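Local coordinates for Glyoxalase/bleomycin resistance protein/dioxygenase (Alicyclobacillus acidocaldarius subsp. acidocaldarius, PDB 3RRI), which belongs to the vicinal oxygen chelate (glyoxalase) superfamily of metalloproteins and may act as a dioxygenase, though its substrate is not established, at residues H12-R18 and Q51-S57; D77-F81 and E124-Y128. All coordinates share one frame. Residues are numbered along the deposited sequence.

Interaction 1: H12-R18 and Q51-S57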
ATOM      1  N   HIS A  12       1.451 -10.150  19.173  1.00 16.29           N
ATOM      2  CA  HIS A  12       1.495 -11.512  19.588  1.00 16.19           C
ATOM      3  C   HIS A  12       0.924 -11.612  21.023  1.00 15.64           C
ATOM      4  O   HIS A  12       1.064 -10.700  21.862  1.00 15.28           O
ATOM      5  CB  HIS A  12       2.909 -12.081  19.456  1.00 17.96           C
ATOM      6  CG  HIS A  12       3.791 -11.622  20.545  1.00 17.76           C
ATOM      7  ND1 HIS A  12       3.915 -12.306  21.731  1.00 19.89           N
ATOM      8  CD2 HIS A  12       4.548 -10.507  20.658  1.00 20.58           C
ATOM      9  CE1 HIS A  12       4.711 -11.626  22.535  1.00 21.58           C
ATOM     10  NE2 HIS A  12       5.107 -10.530  21.912  1.00 20.60           N
ATOM     11  N   LEU A  13       0.209 -12.723  21.229  1.00 14.51           N
ATOM     12  CA  LEU A  13      -0.404 -13.039  22.494  1.00 14.30           C
ATOM     13  C   LEU A  13      -0.089 -14.470  22.905  1.00 15.63           C
ATOM     14  O   LEU A  13      -0.119 -15.367  22.083  1.00 17.07           O
ATOM     15  CB  LEU A  13      -1.945 -12.905  22.372  1.00 14.36           C
ATOM     16  CG  LEU A  13      -2.677 -13.124  23.666  1.00 14.96           C
ATOM     17  CD1 LEU A  13      -2.407 -12.088  24.747  1.00 15.57           C
ATOM     18  CD2 LEU A  13      -4.226 -13.194  23.349  1.00 15.84           C
ATOM     19  N   ALA A  14       0.174 -14.663  24.209  1.00 15.82           N
ATOM     20  CA  ALA A  14       0.296 -15.978  24.776  1.00 16.42           C
ATOM     21  C   ALA A  14      -0.908 -16.240  25.716  1.00 16.46           C
ATOM     22  O   ALA A  14      -1.270 -15.394  26.516  1.00 17.56           O
ATOM     23  CB  ALA A  14       1.665 -16.056  25.567  1.00 17.13           C
ATOM     24  N   ILE A  15      -1.451 -17.443  25.610  1.00 17.58           N
ATOM     25  CA  ILE A  15      -2.567 -17.868  26.430  1.00 17.70           C
ATOM     26  C   ILE A  15      -2.298 -19.324  26.838  1.00 17.52           C
ATOM     27  O   ILE A  15      -1.576 -20.064  26.138  1.00 18.09           O
ATOM     28  CB  ILE A  15      -3.911 -17.810  25.656  1.00 18.60           C
ATOM     29  CG1 ILE A  15      -3.850 -18.645  24.356  1.00 18.09           C
ATOM     30  CG2 ILE A  15      -4.345 -16.348  25.439  1.00 17.68           C
ATOM     31  CD1 ILE A  15      -5.276 -18.755  23.676  1.00 17.64           C
ATOM     32  N   PRO A  16      -2.931 -19.763  27.941  1.00 19.57           N
ATOM     33  CA  PRO A  16      -2.819 -21.151  28.316  1.00 20.06           C
ATOM     34  C   PRO A  16      -3.697 -22.110  27.485  1.00 20.86           C
ATOM     35  O   PRO A  16      -4.819 -21.749  27.086  1.00 22.06           O
ATOM     36  CB  PRO A  16      -3.285 -21.149  29.768  1.00 19.60           C
ATOM     37  CG  PRO A  16      -4.183 -20.025  29.874  1.00 20.58           C
ATOM     38  CD  PRO A  16      -3.746 -18.989  28.873  1.00 18.60           C
ATOM     39  N   ALA A  17      -3.180 -23.305  27.237  1.00 21.99           N
ATOM     40  CA  ALA A  17      -3.924 -24.414  26.641  1.00 22.21           C
ATOM     41  C   ALA A  17      -3.719 -25.613  27.532  1.00 22.88           C
ATOM     42  O   ALA A  17      -2.590 -25.998  27.786  1.00 22.30           O
ATOM     43  CB  ALA A  17      -3.423 -24.727  25.252  1.00 22.38           C
ATOM     44  N   ARG A  18      -4.795 -26.234  27.986  1.00 23.34           N
ATOM     45  CA  ARG A  18      -4.672 -27.441  28.814  1.00 23.81           C
ATOM     46  C   ARG A  18      -4.176 -28.660  28.028  1.00 24.20           C
ATOM     47  O   ARG A  18      -3.653 -29.620  28.609  1.00 24.73           O
ATOM     48  CB  ARG A  18      -6.009 -27.730  29.483  1.00 24.36           C
ATOM     49  CG  ARG A  18      -7.073 -28.173  28.547  1.00 25.84           C
ATOM     50  CD  ARG A  18      -8.409 -28.120  29.236  1.00 26.46           C
ATOM     51  NE  ARG A  18      -9.418 -28.723  28.373  1.00 27.88           N
ATOM     52  CZ  ARG A  18     -10.699 -28.838  28.703  1.00 29.16           C
ATOM     53  NH1 ARG A  18     -11.125 -28.389  29.874  1.00 30.37           N
ATOM     54  NH2 ARG A  18     -11.548 -29.429  27.856  1.00 29.81           N
ATOM     55  N   GLN A  51       0.030 -13.185  15.722  1.00 16.32           N
ATOM     56  CA  GLN A  51       0.497 -14.449  16.240  1.00 16.44           C
ATOM     57  C   GLN A  51      -0.186 -14.786  17.570  1.00 16.23           C
ATOM     58  O   GLN A  51      -0.159 -13.983  18.507  1.00 16.63           O
ATOM     59  CB  GLN A  51       2.034 -14.425  16.464  1.00 16.65           C
ATOM     60  CG  GLN A  51       2.542 -15.784  16.897  1.00 16.12           C
ATOM     61  CD  GLN A  51       3.942 -15.757  17.519  1.00 18.62           C
ATOM     62  OE1 GLN A  51       4.269 -14.907  18.342  1.00 20.43           O
ATOM     63  NE2 GLN A  51       4.733 -16.739  17.152  1.00 20.51           N
ATOM     64  N   LEU A  52      -0.799 -15.974  17.645  1.00 16.19           N
ATOM     65  CA  LEU A  52      -1.311 -16.495  18.913  1.00 16.24           C
ATOM     66  C   LEU A  52      -0.461 -17.708  19.286  1.00 16.89           C
ATOM     67  O   LEU A  52      -0.181 -18.548  18.449  1.00 16.38           O
ATOM     68  CB  LEU A  52      -2.796 -16.896  18.763  1.00 16.78           C
ATOM     69  CG  LEU A  52      -3.464 -17.363  20.041  1.00 16.56           C
ATOM     70  CD1 LEU A  52      -3.598 -16.266  21.124  1.00 17.40           C
ATOM     71  CD2 LEU A  52      -4.877 -17.944  19.658  1.00 17.01           C
ATOM     72  N   VAL A  53      -0.044 -17.795  20.546  1.00 16.75           N
ATOM     73  CA  VAL A  53       0.734 -18.919  21.019  1.00 17.44           C
ATOM     74  C   VAL A  53      -0.033 -19.512  22.193  1.00 17.41           C
ATOM     75  O   VAL A  53      -0.328 -18.821  23.181  1.00 17.73           O
ATOM     76  CB  VAL A  53       2.152 -18.528  21.485  1.00 17.72           C
ATOM     77  CG1 VAL A  53       2.862 -19.752  21.987  1.00 20.00           C
ATOM     78  CG2 VAL A  53       3.006 -17.807  20.373  1.00 18.89           C
ATOM     79  N   CYS A  54      -0.348 -20.800  22.046  1.00 18.79           N
ATOM     80  CA  CYS A  54      -1.013 -21.567  23.072  1.00 20.03           C
ATOM     81  C   CYS A  54       0.052 -22.357  23.818  1.00 19.73           C
ATOM     82  O   CYS A  54       0.728 -23.246  23.243  1.00 18.88           O
ATOM     83  CB  CYS A  54      -1.986 -22.527  22.433  1.00 20.13           C
ATOM     84  SG  CYS A  54      -3.421 -21.777  21.596  1.00 20.61           S
ATOM     85  N   HIS A  55       0.211 -21.998  25.079  1.00 20.36           N
ATOM     86  CA  HIS A  55       1.197 -22.625  25.961  1.00 21.07           C
ATOM     87  C   HIS A  55       0.580 -23.747  26.812  1.00 20.94           C
ATOM     88  O   HIS A  55      -0.421 -23.510  27.521  1.00 20.65           O
ATOM     89  CB  HIS A  55       1.781 -21.579  26.893  1.00 21.08           C
ATOM     90  CG  HIS A  55       2.653 -20.597  26.206  1.00 21.97           C
ATOM     91  ND1 HIS A  55       3.983 -20.842  25.941  1.00 22.54           N
ATOM     92  CD2 HIS A  55       2.374 -19.374  25.705  1.00 23.46           C
ATOM     93  CE1 HIS A  55       4.483 -19.801  25.297  1.00 24.06           C
ATOM     94  NE2 HIS A  55       3.531 -18.892  25.155  1.00 22.49           N
ATOM     95  N   LEU A  56       1.182 -24.938  26.766  1.00 21.47           N
ATOM     96  CA  LEU A  56       0.705 -26.075  27.552  1.00 22.69           C
ATOM     97  C   LEU A  56       0.803 -25.711  29.032  1.00 23.69           C
ATOM     98  O   LEU A  56       1.908 -25.436  29.559  1.00 22.91           O
ATOM     99  CB  LEU A  56       1.507 -27.330  27.237  1.00 23.27           C
ATOM    100  CG  LEU A  56       1.124 -28.587  28.041  1.00 25.68           C
ATOM    101  CD1 LEU A  56      -0.317 -29.043  27.655  1.00 27.12           C
ATOM    102  CD2 LEU A  56       2.160 -29.677  27.814  1.00 25.73           C
ATOM    103  N   SER A  57      -0.335 -25.677  29.711  1.00 23.72           N
ATOM    104  CA  SER A  57      -0.401 -25.097  31.048  1.00 25.98           C
ATOM    105  C   SER A  57      -1.644 -25.553  31.824  1.00 27.66           C
ATOM    106  O   SER A  57      -2.727 -25.780  31.245  1.00 28.03           O
ATOM    107  CB  SER A  57      -0.406 -23.568  30.968  1.00 25.97           C
ATOM    108  OG  SER A  57      -0.522 -22.968  32.238  1.00 25.71           O
TER
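Two parallel strands run side by side here, residue for residue from His12 beside Gln51 to Ala17 beside Leu56, with their short axes 4.3 Å apart at closest and turned by 40°, a marked twist. Residues 12-18 use the odd positions: Leu13 N donates to Gln51 O (3.0 Å) and Leu13 O accepts from Val53 N (2.9 Å), and Ile15 and Ala17 repeat the pattern, ending with Ser57 N to Ala17 O at 3.0 Å. Each odd residue thus bonds the two neighbours of its partner, the standard parallel scheme. Alternation then sorts the side chains. Leu13, Ile15, Ala17, Leu52 and Cys54 share one face, where Ile15 CD1 lies 3.9 Å from Leu52 CD1. On the other, the edge of the His55 ring meets Ala14, CD2 to CB at 3.4 Å, while His12 NE2 is hydrogen-bonded to the backbone O of Glu124, and Gln51 OE1 to Lys126 NZ, both of the second subunit. The contact joins the first and last strands of a beta-alpha-beta-beta-beta module, the hallmark of the glyoxalase (VOC) superfamily. Its helix, 20-30, covers the apolar face through Tyr27 and Ala23, with Phe71 of strand 70-74; strand 42-47 flanks residues 51-57 antiparallel, and a strand of the second subunit continues the sheet beyond residues 12-14.

Interaction 2: D77-F81 and E124-Y128. With ACT (acetate ion), chain D.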
ATOM      1  N   ASP A  77     -14.073  -4.103   7.926  1.00 21.43           N
ATOM      2  CA  ASP A  77     -15.075  -4.485   6.920  1.00 22.35           C
ATOM      3  C   ASP A  77     -16.099  -5.396   7.568  1.00 21.47           C
ATOM      4  O   ASP A  77     -15.791  -6.495   7.968  1.00 21.49           O
ATOM      5  CB  ASP A  77     -14.354  -5.210   5.778  1.00 22.79           C
ATOM      6  CG  ASP A  77     -15.244  -5.501   4.555  1.00 27.28           C
ATOM      7  OD1 ASP A  77     -16.505  -5.414   4.651  1.00 25.62           O
ATOM      8  OD2 ASP A  77     -14.636  -5.827   3.491  1.00 30.28           O
ATOM      9  N   LYS A  78     -17.344  -4.955   7.653  1.00 21.07           N
ATOM     10  CA  LYS A  78     -18.349  -5.811   8.233  1.00 21.48           C
ATOM     11  C   LYS A  78     -18.478  -7.202   7.594  1.00 20.01           C
ATOM     12  O   LYS A  78     -18.837  -8.145   8.275  1.00 19.30           O
ATOM     13  CB  LYS A  78     -19.723  -5.155   8.182  1.00 22.04           C
ATOM     14  CG  LYS A  78     -20.728  -5.899   9.043  1.00 24.84           C
ATOM     15  CD  LYS A  78     -21.936  -5.119   9.395  1.00 28.94           C
ATOM     16  CE  LYS A  78     -22.528  -5.673  10.714  1.00 31.62           C
ATOM     17  NZ  LYS A  78     -23.131  -7.038  10.569  1.00 30.68           N
ATOM     18  N   LYS A  79     -18.166  -7.340   6.312  1.00 20.74           N
ATOM     19  CA  LYS A  79     -18.221  -8.660   5.669  1.00 21.89           C
ATOM     20  C   LYS A  79     -17.305  -9.670   6.358  1.00 20.10           C
ATOM     21  O   LYS A  79     -17.617 -10.864   6.451  1.00 20.62           O
ATOM     22  CB  LYS A  79     -17.876  -8.589   4.192  1.00 23.37           C
ATOM     23  CG  LYS A  79     -18.110  -9.906   3.440  1.00 27.33           C
ATOM     24  CD  LYS A  79     -17.573  -9.855   2.022  1.00 32.15           C
ATOM     25  CE  LYS A  79     -18.341 -10.828   1.117  1.00 35.36           C
ATOM     26  NZ  LYS A  79     -18.377 -12.197   1.728  1.00 38.54           N
ATOM     27  N   HIS A  80     -16.142  -9.212   6.806  1.00 19.72           N
ATOM     28  CA  HIS A  80     -15.239 -10.116   7.504  1.00 19.05           C
ATOM     29  C   HIS A  80     -15.789 -10.564   8.852  1.00 17.83           C
ATOM     30  O   HIS A  80     -15.689 -11.736   9.212  1.00 18.99           O
ATOM     31  CB  HIS A  80     -13.845  -9.504   7.673  1.00 20.01           C
ATOM     32  CG  HIS A  80     -13.106  -9.313   6.383  1.00 21.62           C
ATOM     33  ND1 HIS A  80     -12.214  -8.282   6.183  1.00 23.11           N
ATOM     34  CD2 HIS A  80     -13.100 -10.038   5.241  1.00 23.32           C
ATOM     35  CE1 HIS A  80     -11.702  -8.371   4.967  1.00 23.93           C
ATOM     36  NE2 HIS A  80     -12.220  -9.434   4.370  1.00 25.64           N
ATOM     37  N   PHE A  81     -16.414  -9.618   9.567  1.00 17.88           N
ATOM     38  CA  PHE A  81     -17.076  -9.922  10.820  1.00 17.02           C
ATOM     39  C   PHE A  81     -18.235 -10.950  10.591  1.00 17.59           C
ATOM     40  O   PHE A  81     -18.317 -11.969  11.262  1.00 18.11           O
ATOM     41  CB  PHE A  81     -17.583  -8.607  11.439  1.00 18.07           C
ATOM     42  CG  PHE A  81     -18.375  -8.755  12.702  1.00 18.28           C
ATOM     43  CD1 PHE A  81     -17.758  -8.727  13.943  1.00 16.61           C
ATOM     44  CD2 PHE A  81     -19.765  -8.874  12.669  1.00 19.93           C
ATOM     45  CE1 PHE A  81     -18.471  -8.854  15.094  1.00 19.22           C
ATOM     46  CE2 PHE A  81     -20.488  -8.971  13.830  1.00 19.80           C
ATOM     47  CZ  PHE A  81     -19.867  -8.976  15.029  1.00 19.33           C
ATOM     48  N   GLU A 124     -13.127 -12.334  21.627  1.00 19.29           N
ATOM     49  CA  GLU A 124     -14.154 -11.374  21.236  1.00 19.19           C
ATOM     50  C   GLU A 124     -13.855 -10.800  19.862  1.00 19.64           C
ATOM     51  O   GLU A 124     -12.726 -10.381  19.582  1.00 18.52           O
ATOM     52  CB  GLU A 124     -14.285 -10.233  22.227  1.00 19.12           C
ATOM     53  CG  GLU A 124     -15.430  -9.283  21.844  1.00 19.89           C
ATOM     54  CD  GLU A 124     -15.499  -7.986  22.636  1.00 22.85           C
ATOM     55  OE1 GLU A 124     -14.468  -7.555  23.215  1.00 23.72           O
ATOM     56  OE2 GLU A 124     -16.614  -7.385  22.672  1.00 24.72           O
ATOM     57  N   PHE A 125     -14.852 -10.782  18.981  1.00 17.59           N
ATOM     58  CA  PHE A 125     -14.734 -10.171  17.673  1.00 17.42           C
ATOM     59  C   PHE A 125     -15.687  -9.020  17.597  1.00 18.87           C
ATOM     60  O   PHE A 125     -16.798  -9.135  18.126  1.00 19.22           O
ATOM     61  CB  PHE A 125     -14.961 -11.193  16.561  1.00 17.73           C
ATOM     62  CG  PHE A 125     -13.977 -12.312  16.617  1.00 18.08           C
ATOM     63  CD1 PHE A 125     -12.708 -12.135  16.045  1.00 16.78           C
ATOM     64  CD2 PHE A 125     -14.238 -13.473  17.288  1.00 20.15           C
ATOM     65  CE1 PHE A 125     -11.748 -13.134  16.125  1.00 18.05           C
ATOM     66  CE2 PHE A 125     -13.273 -14.474  17.355  1.00 19.25           C
ATOM     67  CZ  PHE A 125     -12.017 -14.290  16.784  1.00 18.91           C
ATOM     68  N   LYS A 126     -15.256  -7.917  16.997  1.00 18.39           N
ATOM     69  CA  LYS A 126     -16.011  -6.683  17.018  1.00 19.02           C
ATOM     70  C   LYS A 126     -16.071  -6.032  15.633  1.00 19.13           C
ATOM     71  O   LYS A 126     -15.209  -6.230  14.798  1.00 18.84           O
ATOM     72  CB  LYS A 126     -15.377  -5.652  17.977  1.00 20.23           C
ATOM     73  CG  LYS A 126     -15.298  -6.056  19.425  1.00 21.26           C
ATOM     74  CD  LYS A 126     -14.954  -4.863  20.345  1.00 21.00           C
ATOM     75  CE  LYS A 126     -13.412  -4.670  20.412  1.00 24.99           C
ATOM     76  NZ  LYS A 126     -13.028  -3.682  21.507  1.00 27.42           N
ATOM     77  N   TYR A 127     -17.118  -5.250  15.421  1.00 18.63           N
ATOM     78  CA  TYR A 127     -17.223  -4.353  14.306  1.00 19.15           C
ATOM     79  C   TYR A 127     -17.808  -3.029  14.787  1.00 19.48           C
ATOM     80  O   TYR A 127     -18.915  -3.017  15.350  1.00 19.84           O
ATOM     81  CB  TYR A 127     -18.130  -4.954  13.210  1.00 19.40           C
ATOM     82  CG  TYR A 127     -18.506  -3.962  12.167  1.00 20.97           C
ATOM     83  CD1 TYR A 127     -17.627  -3.634  11.158  1.00 21.28           C
ATOM     84  CD2 TYR A 127     -19.746  -3.289  12.209  1.00 21.97           C
ATOM     85  CE1 TYR A 127     -17.935  -2.730  10.209  1.00 22.80           C
ATOM     86  CE2 TYR A 127     -20.052  -2.353  11.254  1.00 23.14           C
ATOM     87  CZ  TYR A 127     -19.138  -2.060  10.265  1.00 24.07           C
ATOM     88  OH  TYR A 127     -19.423  -1.126   9.288  1.00 26.68           O
ATOM     89  N   TYR A 128     -17.105  -1.908  14.563  1.00 19.28           N
ATOM     90  CA  TYR A 128     -17.547  -0.586  14.965  1.00 19.25           C
ATOM     91  C   TYR A 128     -18.216   0.120  13.799  1.00 20.03           C
ATOM     92  O   TYR A 128     -17.712   0.133  12.675  1.00 19.77           O
ATOM     93  CB  TYR A 128     -16.361   0.289  15.489  1.00 19.35           C
ATOM     94  CG  TYR A 128     -15.861  -0.118  16.857  1.00 18.69           C
ATOM     95  CD1 TYR A 128     -16.277   0.550  17.990  1.00 19.62           C
ATOM     96  CD2 TYR A 128     -14.953  -1.168  16.996  1.00 19.13           C
ATOM     97  CE1 TYR A 128     -15.833   0.181  19.247  1.00 19.97           C
ATOM     98  CE2 TYR A 128     -14.481  -1.560  18.259  1.00 19.16           C
ATOM     99  CZ  TYR A 128     -14.907  -0.869  19.381  1.00 21.59           C
ATOM    100  OH  TYR A 128     -14.426  -1.271  20.610  1.00 21.70           O
TER
HETATM  101  C   ACT D 134     -14.421  -0.538  23.938  1.00 33.19           C
HETATM  102  O   ACT D 134     -15.067  -0.131  22.920  1.00 32.91           O
HETATM  103  OXT ACT D 134     -13.656  -1.531  23.803  1.00 34.24           O
HETATM  104  CH3 ACT D 134     -14.551   0.156  25.256  1.00 31.81           C
HETATM  105  O   HOH W   1     -18.089  -2.392   6.566  1.00 27.50           O
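Strand 124-128 meets the first turn of helix 78-90 mainly through Tyr127, with the backbone of Phe125 and Lys126 beside it. Phe125 O lies 3.5 Å from Phe81 CE1, at the edge of the Phe81 ring. Lys126 turns its side chain away, and Lys126 NZ is hydrogen-bonded to Tyr128 OH (2.9 Å) and to Gln51 of the second subunit; toward the helix it offers only backbone, Lys126 C sitting 3.6 Å from Phe81 CD1. Tyr127 is the centrepiece. Its CB rests over the face of the Phe81 ring, 4.1 Å from the centroid, and its own ring receives Lys78 CB at 3.8 Å from the centroid: two CH-pi contacts. A water bridges Tyr127 OH (3.3 Å) and Lys78 N (2.9 Å), accepting from Lys78 N. Beyond, Tyr128 OH donates to acetate ACT O at 2.7 Å. Asp77 OD1 caps the helix at Lys79 N (3.0 Å). With no direct hydrogen bond between the segments, this helix-on-sheet packing rests on aromatic and aliphatic surfaces plus one water link, while the polar ends of Lys126 and Tyr128 lie on the strand's other face.

In the fold
Interactions 1 and 2 lie on opposite sides of the chain's centre, their own centres 23 Å and nearest atoms about 9 Å apart, without touching. The interface with the second subunit brings them together: Lys126 NZ and the backbone O of Glu124 are hydrogen-bonded to Gln51 and His12 of the other subunit, so a strand from each contact contributes to it. An acetate, probably from the crystallisation liquor, is bound there by Tyr128 and Arg37 of the second subunit; Lys126 NZ comes within 3.2 Å of its OXT. In VOC relatives the metal and substrate site lies in a sheet-lined cavity, often between subunits; this setting is consistent with such a pocket, though no metal is among these coordinates. The general principle is that a strand can pack one face internally and present the other to a partner.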